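Local coordinates for protein polyprenyl synthetase (Nonlabens dokdonensis, PDB 6KD7) that probably extends isoprenoid diphosphates to geranylgeranyl diphosphate, as a magnesium-dependent prenyltransferase of the FPP/GGPP synthase family, at residues L201-Q206 against E292-K297; P159-M164 against M208-D213. One frame throughout, in Å; residues are numbered along the deposited sequence.

Interaction 1: L201-Q206 against E292-K297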
loop_
_atom_site.group_PDB
_atom_site.type_symbol
_atom_site.label_atom_id
_atom_site.label_comp_id
_atom_site.label_asym_id
_atom_site.label_seq_id
_atom_site.Cartn_x
_atom_site.Cartn_y
_atom_site.Cartn_z
ATOM N N LEU A 201 -23.038 14.428 36.941
ATOM C CA LEU A 201 -23.179 12.976 36.787
ATOM C C LEU A 201 -22.274 12.522 35.626
ATOM O O LEU A 201 -21.741 11.404 35.677
ATOM C CB LEU A 201 -24.647 12.643 36.509
ATOM C CG LEU A 201 -24.978 11.161 36.407
ATOM C CD1 LEU A 201 -24.977 10.479 37.768
ATOM C CD2 LEU A 201 -26.320 10.953 35.735
ATOM N N GLY A 202 -22.276 13.287 34.542
ATOM C CA GLY A 202 -21.627 12.888 33.277
ATOM C C GLY A 202 -20.117 12.916 33.478
ATOM O O GLY A 202 -19.447 11.990 33.032
ATOM N N LEU A 203 -19.635 13.902 34.217
ATOM C CA LEU A 203 -18.207 14.002 34.555
ATOM C C LEU A 203 -17.789 12.829 35.455
ATOM O O LEU A 203 -16.748 12.218 35.200
ATOM C CB LEU A 203 -17.945 15.365 35.185
ATOM C CG LEU A 203 -17.915 16.551 34.220
ATOM C CD1 LEU A 203 -17.845 17.870 35.002
ATOM C CD2 LEU A 203 -16.734 16.464 33.251
ATOM N N ALA A 204 -18.568 12.491 36.474
ATOM C CA ALA A 204 -18.290 11.322 37.320
ATOM C C ALA A 204 -18.249 10.084 36.432
ATOM O O ALA A 204 -17.390 9.216 36.621
ATOM C CB ALA A 204 -19.334 11.188 38.420
ATOM N N PHE A 205 -19.231 9.933 35.573
ATOM C CA PHE A 205 -19.354 8.721 34.729
ATOM C C PHE A 205 -18.075 8.569 33.835
ATOM O O PHE A 205 -17.522 7.470 33.671
ATOM C CB PHE A 205 -20.658 8.839 33.941
ATOM C CG PHE A 205 -21.041 7.633 33.134
ATOM C CD1 PHE A 205 -21.164 6.383 33.746
ATOM C CD2 PHE A 205 -21.309 7.746 31.772
ATOM C CE1 PHE A 205 -21.524 5.258 33.013
ATOM C CE2 PHE A 205 -21.695 6.618 31.047
ATOM C CZ PHE A 205 -21.760 5.374 31.653
ATOM N N GLN A 206 -17.613 9.655 33.234
ATOM C CA GLN A 206 -16.483 9.636 32.285
ATOM C C GLN A 206 -15.194 9.411 33.075
ATOM O O GLN A 206 -14.357 8.631 32.596
ATOM C CB GLN A 206 -16.412 10.925 31.493
ATOM C CG GLN A 206 -15.235 10.962 30.546
ATOM C CD GLN A 206 -15.169 9.783 29.610
ATOM O OE1 GLN A 206 -14.100 9.211 29.419
ATOM N NE2 GLN A 206 -16.291 9.429 29.017
ATOM N N GLU A 292 -15.700 10.339 43.148
ATOM C CA GLU A 292 -16.413 10.461 44.444
ATOM C C GLU A 292 -16.899 11.910 44.541
ATOM O O GLU A 292 -18.085 12.147 44.782
ATOM C CB GLU A 292 -15.477 10.070 45.600
ATOM C CG GLU A 292 -15.882 10.584 46.980
ATOM C CD GLU A 292 -17.229 10.081 47.500
ATOM O OE1 GLU A 292 -17.808 9.129 46.904
ATOM O OE2 GLU A 292 -17.733 10.669 48.486
ATOM N N SER A 293 -16.021 12.850 44.264
ATOM C CA SER A 293 -16.291 14.288 44.423
ATOM C C SER A 293 -17.398 14.731 43.451
ATOM O O SER A 293 -18.326 15.453 43.877
ATOM C CB SER A 293 -15.026 15.024 44.253
ATOM O OG SER A 293 -15.283 16.413 44.218
ATOM N N TYR A 294 -17.316 14.315 42.188
ATOM C CA TYR A 294 -18.375 14.656 41.204
ATOM C C TYR A 294 -19.692 13.980 41.587
ATOM O O TYR A 294 -20.735 14.563 41.363
ATOM C CB TYR A 294 -17.942 14.383 39.766
ATOM C CG TYR A 294 -17.050 15.456 39.211
ATOM C CD1 TYR A 294 -17.553 16.703 38.899
ATOM C CD2 TYR A 294 -15.702 15.235 39.029
ATOM C CE1 TYR A 294 -16.740 17.704 38.407
ATOM C CE2 TYR A 294 -14.874 16.222 38.531
ATOM C CZ TYR A 294 -15.395 17.463 38.224
ATOM O OH TYR A 294 -14.586 18.434 37.735
ATOM N N THR A 295 -19.621 12.747 42.081
ATOM C CA THR A 295 -20.856 12.033 42.479
ATOM C C THR A 295 -21.537 12.798 43.615
ATOM O O THR A 295 -22.737 12.986 43.534
ATOM C CB THR A 295 -20.561 10.591 42.892
ATOM O OG1 THR A 295 -19.885 9.959 41.813
ATOM C CG2 THR A 295 -21.818 9.816 43.208
ATOM N N GLN A 296 -20.770 13.266 44.594
ATOM C CA GLN A 296 -21.345 14.020 45.734
ATOM C C GLN A 296 -21.972 15.309 45.204
ATOM O O GLN A 296 -23.108 15.588 45.566
ATOM C CB GLN A 296 -20.281 14.281 46.798
ATOM C CG GLN A 296 -19.913 13.040 47.601
ATOM C CD GLN A 296 -21.103 12.272 48.125
ATOM O OE1 GLN A 296 -22.063 12.840 48.622
ATOM N NE2 GLN A 296 -21.044 10.957 48.025
ATOM N N LYS A 297 -21.296 15.985 44.280
ATOM C CA LYS A 297 -21.824 17.244 43.705
ATOM C C LYS A 297 -23.167 16.939 43.039
ATOM O O LYS A 297 -24.085 17.732 43.198
ATOM C CB LYS A 297 -20.845 17.786 42.662
ATOM C CG LYS A 297 -19.533 18.322 43.208
ATOM C CD LYS A 297 -18.772 19.127 42.191
ATOM C CE LYS A 297 -17.548 19.816 42.746
ATOM N NZ LYS A 297 -17.192 21.001 41.934
#
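The ring of Y294 lies against L203 and the CB of Y294 against A204, and these three residues account for most of the 200 Å² buried between 201-206 and 292-297. Over one face of the ring sits CB of L203, 4.1 Å from the centroid of the Y294 ring and only 15° off its normal, which meets the criteria of a CH-pi contact. The leucine crosses the ring at a slant, its CD1 reaching CE1 of Y294 at 3.6 Å. With CG of Y294 anti to the carbonyl carbon (chi1 -79°), the ring swings across the partner helix and over L203, while CB of Y294 is left to meet CB of A204 at 3.7 Å. So small a side chain is consistent with the close approach of the backbones, CA of A204 lying 5.1 Å from CA of Y294. T295 borders the same methyl, its OG1 3.7 Å from CB of A204; this hydroxyl is hydrogen-bonded to the carbonyl oxygen of I291 in its own helix. No hydrogen bond links the two segments. L162 of helix 158-183 also packs on Y294, and I165 and S170 of that helix touch L203. Axes 8.1 Å apart at closest, with N-to-C directions at 157°, make this a close antiparallel helix pair at an alanine, within the all-helical fold of the prenyl synthases.

Interaction 2: P159-M164 against M208-D213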
loop_
_atom_site.group_PDB
_atom_site.type_symbol
_atom_site.label_atom_id
_atom_site.label_comp_id
_atom_site.label_asym_id
_atom_site.label_seq_id
_atom_site.Cartn_x
_atom_site.Cartn_y
_atom_site.Cartn_z
ATOM N N PRO A 159 -7.554 21.059 34.166
ATOM C CA PRO A 159 -8.683 21.901 33.780
ATOM C C PRO A 159 -9.040 21.750 32.304
ATOM O O PRO A 159 -10.217 21.679 31.982
ATOM C CB PRO A 159 -8.249 23.328 34.132
ATOM C CG PRO A 159 -7.235 23.120 35.252
ATOM C CD PRO A 159 -6.551 21.790 34.953
ATOM N N GLU A 160 -8.047 21.709 31.428
ATOM C CA GLU A 160 -8.324 21.569 29.973
ATOM C C GLU A 160 -8.923 20.187 29.704
ATOM O O GLU A 160 -9.868 20.116 28.971
ATOM C CB GLU A 160 -7.051 21.716 29.155
ATOM C CG GLU A 160 -6.530 23.139 29.065
ATOM C CD GLU A 160 -5.180 23.146 28.359
ATOM O OE1 GLU A 160 -4.282 22.399 28.774
ATOM O OE2 GLU A 160 -5.092 23.782 27.323
ATOM N N TYR A 161 -8.392 19.137 30.317
ATOM C CA TYR A 161 -8.953 17.772 30.213
ATOM C C TYR A 161 -10.423 17.775 30.711
ATOM O O TYR A 161 -11.275 17.168 30.037
ATOM C CB TYR A 161 -8.103 16.743 30.970
ATOM C CG TYR A 161 -8.609 15.336 30.767
ATOM C CD1 TYR A 161 -8.383 14.670 29.559
ATOM C CD2 TYR A 161 -9.438 14.729 31.713
ATOM C CE1 TYR A 161 -8.904 13.398 29.332
ATOM C CE2 TYR A 161 -9.994 13.473 31.484
ATOM C CZ TYR A 161 -9.716 12.804 30.295
ATOM O OH TYR A 161 -10.280 11.585 30.084
ATOM N N LEU A 162 -10.733 18.418 31.852
ATOM C CA LEU A 162 -12.119 18.339 32.417
ATOM C C LEU A 162 -13.082 19.096 31.504
ATOM O O LEU A 162 -14.185 18.610 31.257
ATOM C CB LEU A 162 -12.139 18.891 33.841
ATOM C CG LEU A 162 -11.372 18.017 34.842
ATOM C CD1 LEU A 162 -11.226 18.732 36.188
ATOM C CD2 LEU A 162 -12.035 16.661 34.987
ATOM N N ASN A 163 -12.631 20.213 30.957
ATOM C CA ASN A 163 -13.408 20.990 29.962
ATOM C C ASN A 163 -13.670 20.106 28.733
ATOM O O ASN A 163 -14.817 20.093 28.228
ATOM C CB ASN A 163 -12.705 22.311 29.646
ATOM C CG ASN A 163 -13.524 23.120 28.674
ATOM O OD1 ASN A 163 -14.631 23.474 29.011
ATOM N ND2 ASN A 163 -13.074 23.278 27.438
ATOM N N MET A 164 -12.676 19.330 28.281
ATOM C CA MET A 164 -12.864 18.527 27.060
ATOM C C MET A 164 -13.913 17.431 27.331
ATOM O O MET A 164 -14.881 17.292 26.520
ATOM C CB MET A 164 -11.526 17.957 26.589
ATOM C CG MET A 164 -11.647 17.032 25.379
ATOM S SD MET A 164 -12.110 15.335 25.769
ATOM C CE MET A 164 -10.626 14.755 26.599
ATOM N N MET A 208 -15.008 7.729 35.711
ATOM C CA MET A 208 -15.114 6.281 36.015
ATOM C C MET A 208 -14.646 5.479 34.796
ATOM O O MET A 208 -13.915 4.531 34.985
ATOM C CB MET A 208 -16.551 5.886 36.357
ATOM C CG MET A 208 -16.684 4.454 36.821
ATOM S SD MET A 208 -18.374 3.962 37.222
ATOM C CE MET A 208 -19.075 3.680 35.600
ATOM N N ASP A 209 -15.056 5.874 33.591
ATOM C CA ASP A 209 -14.620 5.181 32.360
ATOM C C ASP A 209 -13.075 5.296 32.257
ATOM O O ASP A 209 -12.412 4.292 32.015
ATOM C CB ASP A 209 -15.431 5.710 31.185
ATOM C CG ASP A 209 -14.892 5.178 29.872
ATOM O OD1 ASP A 209 -13.925 5.787 29.336
ATOM O OD2 ASP A 209 -15.399 4.128 29.415
ATOM N N ASP A 210 -12.483 6.452 32.554
ATOM C CA ASP A 210 -11.017 6.615 32.517
ATOM C C ASP A 210 -10.406 5.583 33.470
ATOM O O ASP A 210 -9.394 5.012 33.124
ATOM C CB ASP A 210 -10.595 8.031 32.901
ATOM C CG ASP A 210 -10.854 9.094 31.848
ATOM O OD1 ASP A 210 -11.393 8.742 30.761
ATOM O OD2 ASP A 210 -10.466 10.251 32.109
ATOM N N TYR A 211 -10.996 5.395 34.655
ATOM C CA TYR A 211 -10.440 4.538 35.719
ATOM C C TYR A 211 -10.510 3.077 35.281
ATOM O O TYR A 211 -9.523 2.326 35.431
ATOM C CB TYR A 211 -11.181 4.739 37.047
ATOM C CG TYR A 211 -10.641 3.867 38.149
ATOM C CD1 TYR A 211 -11.110 2.578 38.326
ATOM C CD2 TYR A 211 -9.589 4.306 38.926
ATOM C CE1 TYR A 211 -10.572 1.761 39.300
ATOM C CE2 TYR A 211 -9.038 3.507 39.909
ATOM C CZ TYR A 211 -9.541 2.234 40.090
ATOM O OH TYR A 211 -8.983 1.462 41.051
ATOM N N LEU A 212 -11.661 2.673 34.777
ATOM C CA LEU A 212 -11.965 1.266 34.451
ATOM C C LEU A 212 -11.235 0.878 33.163
ATOM O O LEU A 212 -11.035 -0.319 32.950
ATOM C CB LEU A 212 -13.482 1.053 34.331
ATOM C CG LEU A 212 -14.276 1.109 35.652
ATOM C CD1 LEU A 212 -15.765 0.913 35.400
ATOM C CD2 LEU A 212 -13.787 0.075 36.674
ATOM N N ASP A 213 -10.891 1.831 32.308
ATOM C CA ASP A 213 -10.123 1.502 31.079
ATOM C C ASP A 213 -8.806 0.817 31.506
ATOM O O ASP A 213 -8.475 -0.155 30.905
ATOM C CB ASP A 213 -9.866 2.743 30.223
ATOM C CG ASP A 213 -9.253 2.412 28.876
ATOM O OD1 ASP A 213 -8.016 2.285 28.796
ATOM O OD2 ASP A 213 -10.020 2.169 27.972
#
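The phenol OH of Y161 meets the carboxylate of D210, the one reaching out of 159-164 and the other out of 208-213 to bridge CA atoms of Y161 and D210 that lie 11.6 Å apart. OH of Y161 donates a hydrogen bond to OD2 of D210; the modelled separation of 2.4 Å is very short, and its exact value deserves little weight. The phenol is delivered by an extended first torsion, CG of Y161 lying anti to the backbone N (chi1 -175°). For D210, chi2 is 0°: OD1 is eclipsed with CA and folds back toward the main chain, leaving OD2 as the outer oxygen that faces the tyrosine. That oxygen lies at the edge of the Y161 ring, near its plane and on the CE2 side, 3.3 Å from CE2 of Y161. The carboxylate itself is turned 50° from the ring, with OD1 of D210 3.1 Å from OH of Y161. Y236 N provides OD2 with a second hydrogen bond, while T235, Y236 and L239 pack round the phenol. A phenylalanine in place of Y161 would probably leave OD2 without its phenol donor and D210 freer to turn about CB-CG. Two donors converging on one buried oxygen are consistent with a carboxylate held in one rotation, set within D209-D210-Y211-L212-D213, the second aspartate-rich DDxxD motif of this family.

In the fold
Interactions 1 and 2 share helix 188-215, using 201-206 and 208-213, and their centres lie about 11 Å apart. L162 of 159-164 joins them: its CD1 packs 3.7 Å from OH of Y294, and its carbonyl O lies 3.9 Å from CD2 of L203. Interaction 2 is nearer the metal, with the side chain of D210 about 5 Å from a bound magnesium ion and about 11 Å from the pyrophosphate. Interaction 1 stands further back, the side chain of L203 being about 11 Å from magnesium. Its 201-206 segment nevertheless holds F205, which leads away from 292-297 and touches the pyrophosphate, so that helix 188-215 packs on 292-297 through L203 and A204 and reaches the pyrophosphate pocket through F205.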